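PDB 3LTO: mevalonate diphosphate decarboxylase from Legionella pneumophila, which probably catalyses the ATP-dependent decarboxylation of mevalonate diphosphate to isopentenyl diphosphate, the isoprenoid precursor made by the mevalonate pathway. Local coordinates for residues E85-V90 with C120-L125. Numbering follows the deposited sequence.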
loop_
_atom_site.group_PDB
_atom_site.type_symbol
_atom_site.label_atom_id
_atom_site.label_comp_id
_atom_site.label_asym_id
_atom_site.label_seq_id
_atom_site.Cartn_x
_atom_site.Cartn_y
_atom_site.Cartn_z
ATOM N N GLU A 85 9.888 20.520 -2.115
ATOM C CA GLU A 85 8.706 20.734 -2.938
ATOM C C GLU A 85 7.467 20.219 -2.211
ATOM O O GLU A 85 6.394 20.806 -2.313
ATOM C CB GLU A 85 8.874 20.036 -4.291
ATOM C CG GLU A 85 10.139 20.477 -5.009
ATOM C CD GLU A 85 10.357 19.777 -6.331
ATOM O OE1 GLU A 85 10.072 18.561 -6.429
ATOM O OE2 GLU A 85 10.833 20.448 -7.266
ATOM N N TYR A 86 7.619 19.130 -1.464
ATOM C CA TYR A 86 6.492 18.573 -0.721
ATOM C C TYR A 86 5.969 19.621 0.270
ATOM O O TYR A 86 4.765 19.738 0.484
ATOM C CB TYR A 86 6.926 17.310 0.032
ATOM C CG TYR A 86 5.871 16.735 0.958
ATOM C CD1 TYR A 86 4.765 16.049 0.457
ATOM C CD2 TYR A 86 5.984 16.877 2.341
ATOM C CE1 TYR A 86 3.794 15.513 1.315
ATOM C CE2 TYR A 86 5.024 16.349 3.209
ATOM C CZ TYR A 86 3.932 15.667 2.690
ATOM O OH TYR A 86 2.990 15.139 3.547
ATOM N N PHE A 87 6.886 20.376 0.872
ATOM C CA PHE A 87 6.523 21.419 1.831
ATOM C C PHE A 87 6.303 22.768 1.152
ATOM O O PHE A 87 5.908 23.732 1.803
ATOM C CB PHE A 87 7.619 21.569 2.892
ATOM C CG PHE A 87 7.583 20.517 3.967
ATOM C CD1 PHE A 87 6.886 20.743 5.153
ATOM C CD2 PHE A 87 8.253 19.309 3.800
ATOM C CE1 PHE A 87 6.861 19.781 6.161
ATOM C CE2 PHE A 87 8.235 18.342 4.797
ATOM C CZ PHE A 87 7.538 18.577 5.982
ATOM N N GLY A 88 6.563 22.835 -0.152
ATOM C CA GLY A 88 6.395 24.085 -0.880
ATOM C C GLY A 88 7.408 25.142 -0.471
ATOM O O GLY A 88 7.113 26.335 -0.468
ATOM N N TYR A 89 8.616 24.702 -0.131
ATOM C CA TYR A 89 9.673 25.608 0.286
ATOM C C TYR A 89 10.634 25.914 -0.851
ATOM O O TYR A 89 10.899 25.063 -1.700
ATOM C CB TYR A 89 10.466 24.989 1.435
ATOM C CG TYR A 89 11.587 25.855 1.957
ATOM C CD1 TYR A 89 11.337 26.861 2.888
ATOM C CD2 TYR A 89 12.905 25.644 1.554
ATOM C CE1 TYR A 89 12.362 27.627 3.418
ATOM C CE2 TYR A 89 13.957 26.418 2.082
ATOM C CZ TYR A 89 13.670 27.404 3.016
ATOM O OH TYR A 89 14.683 28.157 3.569
ATOM N N VAL A 90 11.164 27.132 -0.855
ATOM C CA VAL A 90 12.120 27.544 -1.871
ATOM C C VAL A 90 13.352 28.076 -1.150
ATOM O O VAL A 90 13.264 29.046 -0.401
ATOM C CB VAL A 90 11.554 28.658 -2.780
ATOM C CG1 VAL A 90 12.605 29.056 -3.831
ATOM C CG2 VAL A 90 10.273 28.176 -3.467
ATOM N N CYS A 120 15.495 14.930 9.074
ATOM C CA CYS A 120 16.018 16.273 9.290
ATOM C C CYS A 120 15.288 17.319 8.432
ATOM O O CYS A 120 14.931 18.389 8.926
ATOM C CB CYS A 120 17.512 16.311 8.984
ATOM S SG CYS A 120 18.335 17.821 9.525
ATOM N N ALA A 121 15.063 17.010 7.158
ATOM C CA ALA A 121 14.382 17.950 6.269
ATOM C C ALA A 121 12.946 18.161 6.733
ATOM O O ALA A 121 12.411 19.273 6.657
ATOM C CB ALA A 121 14.408 17.435 4.816
ATOM N N SER A 122 12.328 17.089 7.220
ATOM C CA SER A 122 10.961 17.162 7.705
ATOM C C SER A 122 10.880 18.144 8.860
ATOM O O SER A 122 9.960 18.958 8.926
ATOM C CB SER A 122 10.466 15.783 8.153
ATOM O OG SER A 122 10.189 14.974 7.027
ATOM N N ILE A 123 11.851 18.066 9.761
ATOM C CA ILE A 123 11.890 18.957 10.911
ATOM C C ILE A 123 12.150 20.374 10.425
ATOM O O ILE A 123 11.348 21.281 10.655
ATOM C CB ILE A 123 12.993 18.522 11.897
ATOM C CG1 ILE A 123 12.620 17.165 12.505
ATOM C CG2 ILE A 123 13.184 19.577 12.982
ATOM C CD1 ILE A 123 13.678 16.578 13.398
ATOM N N ALA A 124 13.265 20.551 9.727
ATOM C CA ALA A 124 13.650 21.846 9.188
ATOM C C ALA A 124 12.538 22.511 8.376
ATOM O O ALA A 124 12.187 23.658 8.620
ATOM C CB ALA A 124 14.885 21.689 8.319
ATOM N N LEU A 125 11.988 21.784 7.411
ATOM C CA LEU A 125 10.948 22.328 6.549
ATOM C C LEU A 125 9.636 22.605 7.269
ATOM O O LEU A 125 8.893 23.518 6.897
ATOM C CB LEU A 125 10.739 21.396 5.350
ATOM C CG LEU A 125 11.998 21.317 4.476
ATOM C CD1 LEU A 125 11.818 20.317 3.335
ATOM C CD2 LEU A 125 12.298 22.709 3.928
#
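Phe-87 and Leu-125 bring the two backbones closest, their CA atoms 6.5 Å apart, where the C-terminal end of helix 71-87 meets the last turns of helix 110-129. Leu-125 carries the contact from its side, touching Phe-87 and Tyr-89. Its CB sits over one face of the Phe-87 ring in a CH-pi contact, 3.7 Å from the centroid and 18° off the ring normal. The branch then divides: CD1 continues along the same ring to Phe-87 CD2 at 3.7 Å, while CD2 turns to Tyr-89 and lies 3.8 Å from its CG. With CG of Phe-87 opposite the carbonyl carbon (chi1 -79°), the ring extends from the helix end across to the neighbouring helix. There its tip, CZ, comes within 3.8 Å of the backbone O of Ser-122. The hydroxyl of Ser-122 is engaged within its own helix, where OG is hydrogen-bonded to Thr-118 O. Tyr-89 follows the helix end and takes a different first torsion, with CG anti to the backbone N (chi1 -180°), its side chain crossing that of Leu-125 at about a right angle; its ring also meets that of Phe-93. Pro-134 packs against Phe-87, and Lys-131 NZ hydrogen-bonds to Phe-87 O, both from the loop after helix 110-129. Between Phe-87 and Tyr-89, Gly-88 has positive phi and terminates the helix in a Schellman motif, letting the chain turn toward strand 93-99. The arrangement is apolar helix-end packing within the N-terminal domain of a GHMP-kinase-type fold.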